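Local coordinates for protein acRAF (Thiomonas intermedia, PDB 4LOW) that acts as a RuBisCO assembly factor in the alpha-carboxysome and belongs to the pterin-4a-carbinolamine dehydratase family, at residues P16-R21 and I60-A65; A28-F33 and T56-T61; A38-E43 and A79-L84. All coordinates share one frame; numbering follows the deposited sequence.

Contact 1 (P16-R21 and I60-A65). With FMT (formic acid), chain C.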
# COMPACT_ATOMS: atom_id res chain seq x y z
N PRO A 16 -16.46 -13.57 -1.16
CA PRO A 16 -15.77 -13.31 0.11
C PRO A 16 -14.32 -12.89 0.02
O PRO A 16 -13.58 -13.35 -0.84
CB PRO A 16 -15.92 -14.63 0.88
CG PRO A 16 -16.24 -15.65 -0.14
CD PRO A 16 -17.08 -14.91 -1.15
N MET A 17 -13.93 -11.99 0.91
CA MET A 17 -12.55 -11.53 1.03
C MET A 17 -12.19 -11.65 2.48
O MET A 17 -13.08 -11.76 3.33
CB MET A 17 -12.37 -10.07 0.57
CG MET A 17 -12.56 -9.89 -0.93
SD MET A 17 -12.87 -8.17 -1.37
CE MET A 17 -14.59 -7.97 -0.82
N LEU A 18 -10.88 -11.68 2.76
CA LEU A 18 -10.40 -11.59 4.14
C LEU A 18 -9.78 -10.20 4.28
O LEU A 18 -8.99 -9.78 3.42
CB LEU A 18 -9.33 -12.61 4.47
CG LEU A 18 -9.82 -14.05 4.55
CD1 LEU A 18 -8.65 -14.99 4.68
CD2 LEU A 18 -10.85 -14.22 5.72
N PHE A 19 -10.09 -9.48 5.37
CA PHE A 19 -9.60 -8.12 5.55
C PHE A 19 -8.95 -8.02 6.93
O PHE A 19 -9.53 -8.51 7.92
CB PHE A 19 -10.78 -7.12 5.45
CG PHE A 19 -10.40 -5.72 5.91
CD1 PHE A 19 -9.77 -4.84 5.03
CD2 PHE A 19 -10.60 -5.32 7.22
CE1 PHE A 19 -9.28 -3.63 5.50
CE2 PHE A 19 -10.06 -4.13 7.69
CZ PHE A 19 -9.41 -3.30 6.82
N LYS A 20 -7.81 -7.31 7.03
CA LYS A 20 -7.31 -7.02 8.37
C LYS A 20 -6.51 -5.75 8.34
O LYS A 20 -5.74 -5.49 7.41
CB LYS A 20 -6.44 -8.17 8.90
CG LYS A 20 -6.00 -7.99 10.35
CD LYS A 20 -5.43 -9.31 10.88
CE LYS A 20 -4.76 -9.11 12.20
NZ LYS A 20 -4.27 -10.44 12.72
N ARG A 21 -6.64 -4.98 9.41
CA ARG A 21 -5.83 -3.76 9.64
C ARG A 21 -4.77 -4.03 10.69
O ARG A 21 -5.05 -4.59 11.76
CB ARG A 21 -6.76 -2.65 10.11
CG ARG A 21 -6.06 -1.35 10.52
CD ARG A 21 -7.07 -0.34 11.07
NE ARG A 21 -6.49 1.01 11.26
CZ ARG A 21 -6.45 1.93 10.32
NH1 ARG A 21 -6.90 1.66 9.09
NH2 ARG A 21 -5.99 3.15 10.59
N ILE A 60 -4.96 -4.84 4.73
CA ILE A 60 -4.74 -5.84 3.70
C ILE A 60 -6.03 -6.56 3.36
O ILE A 60 -6.79 -6.95 4.24
CB ILE A 60 -3.71 -6.85 4.24
CG1 ILE A 60 -2.41 -6.11 4.62
CG2 ILE A 60 -3.44 -7.96 3.19
CD1 ILE A 60 -1.39 -6.96 5.29
N THR A 61 -6.26 -6.75 2.06
CA THR A 61 -7.43 -7.45 1.56
C THR A 61 -6.97 -8.64 0.76
O THR A 61 -6.19 -8.47 -0.18
CB THR A 61 -8.25 -6.52 0.66
OG1 THR A 61 -8.59 -5.37 1.41
CG2 THR A 61 -9.53 -7.18 0.18
N LEU A 62 -7.46 -9.85 1.09
CA LEU A 62 -7.09 -11.05 0.37
C LEU A 62 -8.33 -11.55 -0.34
O LEU A 62 -9.40 -11.61 0.27
CB LEU A 62 -6.61 -12.16 1.33
CG LEU A 62 -5.51 -11.76 2.29
CD1 LEU A 62 -5.15 -12.90 3.25
CD2 LEU A 62 -4.26 -11.23 1.57
N ASP A 63 -8.19 -11.94 -1.61
CA ASP A 63 -9.34 -12.43 -2.36
C ASP A 63 -9.29 -13.90 -2.51
O ASP A 63 -8.22 -14.50 -2.33
CB ASP A 63 -9.48 -11.72 -3.73
CG ASP A 63 -8.29 -11.73 -4.66
OD1 ASP A 63 -7.18 -12.07 -4.21
OD2 ASP A 63 -8.45 -11.30 -5.83
N ALA A 64 -10.46 -14.50 -2.83
CA ALA A 64 -10.65 -15.91 -3.04
C ALA A 64 -9.94 -16.31 -4.34
O ALA A 64 -10.09 -15.62 -5.36
CB ALA A 64 -12.14 -16.22 -3.14
N ALA A 65 -9.13 -17.38 -4.27
CA ALA A 65 -8.31 -17.91 -5.37
C ALA A 65 -9.11 -18.33 -6.60
O ALA A 65 -10.14 -18.99 -6.46
CB ALA A 65 -7.45 -19.06 -4.87
C FMT C . -9.85 -6.11 11.26
O1 FMT C . -8.74 -5.51 11.33
O2 FMT C . -9.83 -7.47 11.25
O HOH W 1 -12.69 -12.86 -3.38

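Contact 2 (A28-F33 and T56-T61). With FMT (formic acid), chain J.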
# COMPACT_ATOMS: atom_id res chain seq x y z
N ALA A 28 9.11 3.28 11.15
CA ALA A 28 10.09 2.20 11.00
C ALA A 28 9.44 0.85 11.09
O ALA A 28 9.77 -0.05 10.33
CB ALA A 28 11.18 2.31 12.06
N GLN A 29 8.51 0.68 12.03
CA GLN A 29 7.86 -0.61 12.23
C GLN A 29 6.91 -0.92 11.08
O GLN A 29 6.86 -2.05 10.57
CB GLN A 29 7.12 -0.64 13.59
CG GLN A 29 8.08 -0.68 14.77
CD GLN A 29 7.47 -0.17 16.07
OE1 GLN A 29 7.06 0.99 16.20
NE2 GLN A 29 7.46 -1.02 17.08
N THR A 30 6.15 0.10 10.64
CA THR A 30 5.23 -0.09 9.50
C THR A 30 6.02 -0.45 8.24
O THR A 30 5.64 -1.36 7.51
CB THR A 30 4.51 1.22 9.25
OG1 THR A 30 3.88 1.63 10.46
CG2 THR A 30 3.46 1.11 8.16
N ARG A 31 7.15 0.23 8.02
CA ARG A 31 7.96 -0.01 6.82
C ARG A 31 8.60 -1.39 6.85
O ARG A 31 8.67 -2.05 5.81
CB ARG A 31 8.99 1.12 6.69
CG ARG A 31 9.73 1.13 5.38
CD ARG A 31 8.77 1.30 4.20
NE ARG A 31 8.55 0.06 3.48
CZ ARG A 31 7.85 -0.05 2.37
NH1 ARG A 31 7.08 0.96 1.96
NH2 ARG A 31 7.86 -1.18 1.69
N ALA A 32 9.06 -1.82 8.03
CA ALA A 32 9.65 -3.17 8.12
C ALA A 32 8.58 -4.19 7.79
O ALA A 32 8.85 -5.14 7.06
CB ALA A 32 10.20 -3.40 9.51
N PHE A 33 7.36 -3.99 8.27
CA PHE A 33 6.27 -4.93 7.96
C PHE A 33 5.96 -4.91 6.44
O PHE A 33 5.80 -5.96 5.83
CB PHE A 33 5.06 -4.55 8.79
CG PHE A 33 3.84 -5.35 8.46
CD1 PHE A 33 3.72 -6.67 8.88
CD2 PHE A 33 2.77 -4.76 7.84
CE1 PHE A 33 2.54 -7.39 8.68
CE2 PHE A 33 1.58 -5.48 7.65
CZ PHE A 33 1.48 -6.79 8.08
N THR A 56 1.48 4.66 9.81
CA THR A 56 1.36 3.87 11.06
C THR A 56 0.37 2.73 10.95
O THR A 56 0.05 2.09 11.95
CB THR A 56 1.02 4.76 12.27
OG1 THR A 56 -0.23 5.39 12.02
CG2 THR A 56 2.09 5.79 12.56
N TYR A 57 -0.07 2.38 9.73
CA TYR A 57 -1.04 1.31 9.61
C TYR A 57 -1.03 0.73 8.22
O TYR A 57 -0.63 1.43 7.25
CB TYR A 57 -2.49 1.79 9.97
CG TYR A 57 -2.93 3.01 9.22
CD1 TYR A 57 -3.42 2.91 7.92
CD2 TYR A 57 -2.75 4.28 9.76
CE1 TYR A 57 -3.76 4.04 7.19
CE2 TYR A 57 -3.08 5.43 9.02
CZ TYR A 57 -3.57 5.29 7.74
OH TYR A 57 -3.90 6.44 7.05
N VAL A 58 -1.48 -0.50 8.10
CA VAL A 58 -1.54 -1.21 6.83
C VAL A 58 -2.81 -2.03 6.82
O VAL A 58 -3.04 -2.84 7.74
CB VAL A 58 -0.32 -2.16 6.66
CG1 VAL A 58 -0.42 -2.91 5.33
CG2 VAL A 58 1.00 -1.42 6.78
N ASN A 59 -3.66 -1.84 5.82
CA ASN A 59 -4.90 -2.57 5.65
C ASN A 59 -4.74 -3.55 4.50
O ASN A 59 -4.38 -3.14 3.39
CB ASN A 59 -5.99 -1.59 5.27
CG ASN A 59 -6.21 -0.51 6.30
OD1 ASN A 59 -6.68 -0.76 7.42
ND2 ASN A 59 -5.92 0.74 5.92
N ILE A 60 -4.96 -4.84 4.73
CA ILE A 60 -4.74 -5.84 3.70
C ILE A 60 -6.03 -6.56 3.36
O ILE A 60 -6.79 -6.95 4.24
CB ILE A 60 -3.71 -6.85 4.24
CG1 ILE A 60 -2.41 -6.11 4.62
CG2 ILE A 60 -3.44 -7.96 3.19
CD1 ILE A 60 -1.39 -6.96 5.29
N THR A 61 -6.26 -6.75 2.06
CA THR A 61 -7.43 -7.45 1.56
C THR A 61 -6.97 -8.64 0.76
O THR A 61 -6.19 -8.47 -0.18
CB THR A 61 -8.25 -6.52 0.66
OG1 THR A 61 -8.59 -5.37 1.41
CG2 THR A 61 -9.53 -7.18 0.18
C FMT J . 4.80 -0.73 -0.10
O1 FMT J . 5.73 0.01 -0.43
O2 FMT J . 5.08 -1.99 0.13

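Contact 3 (A38-E43 and A79-L84)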
# COMPACT_ATOMS: atom_id res chain seq x y z
N ALA A 38 6.18 -7.71 1.16
CA ALA A 38 6.57 -7.85 -0.23
C ALA A 38 7.39 -9.14 -0.38
O ALA A 38 7.12 -9.92 -1.32
CB ALA A 38 7.40 -6.66 -0.63
N ALA A 39 8.33 -9.42 0.54
CA ALA A 39 9.12 -10.64 0.46
C ALA A 39 8.23 -11.88 0.53
O ALA A 39 8.45 -12.84 -0.22
CB ALA A 39 10.18 -10.66 1.57
N LEU A 40 7.22 -11.86 1.39
CA LEU A 40 6.29 -12.98 1.52
C LEU A 40 5.52 -13.24 0.23
O LEU A 40 5.36 -14.40 -0.18
CB LEU A 40 5.32 -12.69 2.66
CG LEU A 40 4.21 -13.74 2.81
CD1 LEU A 40 4.78 -15.11 3.21
CD2 LEU A 40 3.23 -13.29 3.82
N SER A 41 5.02 -12.21 -0.42
CA SER A 41 4.26 -12.33 -1.66
C SER A 41 5.09 -12.92 -2.75
O SER A 41 4.61 -13.75 -3.54
CB SER A 41 3.75 -10.96 -2.09
OG SER A 41 2.48 -10.75 -1.50
N GLU A 42 6.36 -12.53 -2.80
CA GLU A 42 7.27 -13.06 -3.81
C GLU A 42 7.60 -14.52 -3.51
O GLU A 42 7.65 -15.34 -4.45
CB GLU A 42 8.54 -12.21 -3.86
CG GLU A 42 8.29 -10.80 -4.36
CD GLU A 42 9.23 -9.74 -3.82
OE1 GLU A 42 10.25 -10.12 -3.18
OE2 GLU A 42 8.93 -8.54 -4.01
N GLU A 43 7.79 -14.87 -2.22
CA GLU A 43 8.10 -16.23 -1.78
C GLU A 43 7.01 -17.21 -2.17
O GLU A 43 7.28 -18.35 -2.59
CB GLU A 43 8.26 -16.26 -0.24
CG GLU A 43 8.85 -17.56 0.28
CD GLU A 43 10.26 -17.80 -0.20
OE1 GLU A 43 10.97 -16.81 -0.51
OE2 GLU A 43 10.67 -18.98 -0.28
N ALA A 79 -2.15 -16.12 7.90
CA ALA A 79 -1.42 -16.46 9.11
C ALA A 79 0.07 -16.11 8.98
O ALA A 79 0.69 -15.72 9.96
CB ALA A 79 -1.58 -17.95 9.40
N ARG A 80 0.66 -16.25 7.81
CA ARG A 80 2.06 -15.85 7.69
C ARG A 80 2.17 -14.32 7.80
O ARG A 80 3.12 -13.82 8.45
CB ARG A 80 2.70 -16.40 6.43
CG ARG A 80 2.97 -17.90 6.52
CD ARG A 80 3.13 -18.51 5.16
NE ARG A 80 4.47 -18.31 4.62
CZ ARG A 80 4.93 -18.94 3.55
NH1 ARG A 80 4.18 -19.83 2.92
NH2 ARG A 80 6.15 -18.70 3.11
N VAL A 81 1.17 -13.55 7.26
CA VAL A 81 1.18 -12.09 7.43
C VAL A 81 1.12 -11.77 8.93
O VAL A 81 1.91 -10.95 9.42
CB VAL A 81 0.01 -11.45 6.70
CG1 VAL A 81 -0.10 -9.97 7.05
CG2 VAL A 81 0.15 -11.62 5.21
N ASP A 82 0.24 -12.46 9.70
CA ASP A 82 0.18 -12.24 11.15
C ASP A 82 1.55 -12.49 11.80
O ASP A 82 1.96 -11.73 12.69
CB ASP A 82 -0.84 -13.17 11.79
CG ASP A 82 -2.27 -12.80 11.51
OD1 ASP A 82 -2.50 -11.74 10.92
OD2 ASP A 82 -3.15 -13.60 11.86
N ALA A 83 2.27 -13.54 11.36
CA ALA A 83 3.57 -13.83 11.95
C ALA A 83 4.58 -12.74 11.63
O ALA A 83 5.47 -12.50 12.46
CB ALA A 83 4.09 -15.18 11.46
N LEU A 84 4.47 -12.06 10.47
CA LEU A 84 5.38 -10.96 10.15
C LEU A 84 5.11 -9.78 11.07
O LEU A 84 6.03 -9.00 11.35
CB LEU A 84 5.20 -10.48 8.71
CG LEU A 84 5.47 -11.50 7.59
CD1 LEU A 84 5.16 -10.88 6.23
CD2 LEU A 84 6.90 -12.02 7.64

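Contact 1 (P16-R21 and I60-A65)
Phe-19 and Thr-61 lie across from each other as a non-hydrogen-bonded pair, with CA atoms 4.6 Å apart. With CG anti to the backbone N (chi1 168°), the Phe-19 ring turns its CD1 edge to Thr-61, and CD1 stands 3.8 Å from OG1, near the ring plane. The same CD1 is 3.7 Å from O of Ile-60. Replacing Phe-19 by an alanine would probably leave OG1 of Thr-61 and O of Ile-60 without the ring beside them and open a gap there.

On either side of this pair come hydrogen-bonded pairs. Leu-18 and Leu-62 exchange two backbone bonds, N of Leu-62 to O of Leu-18 measuring 2.8 Å. Their CB atoms meet at 4.2 Å. Lys-20 and Ile-60 likewise exchange two backbone hydrogen bonds; N of Ile-60 gives to O of Lys-20 at 2.9 Å.

These are two neighbouring antiparallel strands of the four-stranded sheet. Leu-18, Lys-20, Ile-60 and Leu-62 share the face that both helices pack on. Helix 72-84 meets Leu-18 through Arg-75 and Leu-62 through Phe-77. Met-17, Phe-19 and Thr-61 point to the other face.

The extended chain of Lys-20 carries NZ to a salt bridge with Asp-82 and to the carbonyls of His-5 and His-7. Beyond the regular pairing, one water bridges the strands: it gives to O of Pro-16 at 2.7 Å and accepts from N of Ala-64 at 2.8 Å. Past Lys-20, N of Arg-21 donates to a formic acid molecule, probably from the crystallisation liquor.

Contact 2 (A28-F33 and T56-T61)
Helix 28-33 runs at 31° to strand 57-61 with their axes 8.9 Å apart, and the backbones come nearest where Thr-30 faces Thr-56. OG1 of Thr-30 lies 3.4 Å from CA of Thr-56. This OG1 is also hydrogen-bonded with O of Thr-55, its stronger partner, and O of Ser-26, which must share its one proton. CG2 of Thr-30 is anti to the backbone N and meets CG2 of Val-58 at 3.8 Å.

Phe-33 carries the rest of the contact. CG anti to the backbone N (chi1 174°) starts the ring toward Val-58. Val-58 borders the ring edge: CG1 lies in the ring plane, 4.0 Å from CE2, and CG2 is 3.9 Å from CD2. Phe-33 and Ile-60 meet tip to tip, CZ to CD1 at 4.0 Å.

This is a helix laid on one face of the antiparallel sheet, and the seam belongs to the apolar core of the alpha+beta fold. Phe-22 and Phe-24 meet the Phe-33 ring with planes at about 40°, and Val-81 and Leu-84 of helix 72-84 also touch it.

Arg-31 points away from the strand. NH1 donates to O1 of a formic acid at 2.9 Å, in the guanidinium plane. NH2 of the same Arg-31 forms a salt bridge with Asp-35 of its own chain, and NH1 of Arg-31 of the second subunit bonds the same formic acid.

Contact 3 (A38-E43 and A79-L84)
Helix segments 38-43 and 79-84 run roughly antiparallel, at 149°, with axes 10.9 Å apart and the closest CA pair formed by Leu-40 and Val-81. No hydrogen bond joins them. The spacing is bridged chiefly by Leu-40, whose CG is anti to the backbone N (chi1 175°).

The two methyls of Leu-40 do different work. CD2 turns to the apolar side chains, 3.8 Å from CG2 of Val-81 and 3.9 Å from CD1 of Leu-84. The Val-81 side chain crosses that of Leu-40 at about a right angle. CD1 of Leu-84 also comes within 4.0 Å of CB of Leu-40. CD1 of Leu-40 instead meets the Arg-80 chain, lying 3.5 Å from NE and 3.8 Å from NH2. Arg-80 and Glu-43 are each modelled in two conformers, so their contacts are less certain.

Glu-43 lies at the margin. In the conformers described its carboxylate is not in contact with Arg-80, and OE2 stays 5.7 Å from NH2. The opposite charges may still attract weakly.

Other apolar groups back the seam. Phe-77 touches Leu-40 from helix 72-84, while Phe-33 and Leu-37 touch Val-81 from helix 27-44. Glu-42, on the outer side of its helix, bonds to Tyr-27 of the second subunit. The contact pairs the two helices that lie side by side on one face of the four-stranded antiparallel sheet, as in the pterin-4a-carbinolamine dehydratase fold.

In the fold
Contact 1 holds two strands of the sheet by backbone hydrogen bonds, whereas contacts 2 and 3 have no hydrogen bonds across their segments and depend mainly on side-chain packing. Contact 2 is the most buried. Contacts 1 and 3 are only partly buried. Contact 2 shares Ile-60, Thr-61 and strand 57-63 with contact 1, and helix 27-44 with contact 3. Ile-60 and Val-81 tie the groups together: CD1 of Ile-60 packs on CG1 of Val-81. A salt bridge is the polar tie between contact 1 and contact 3. Contacts 2 and 3 also border the second subunit, which touches neither segment of contact 1.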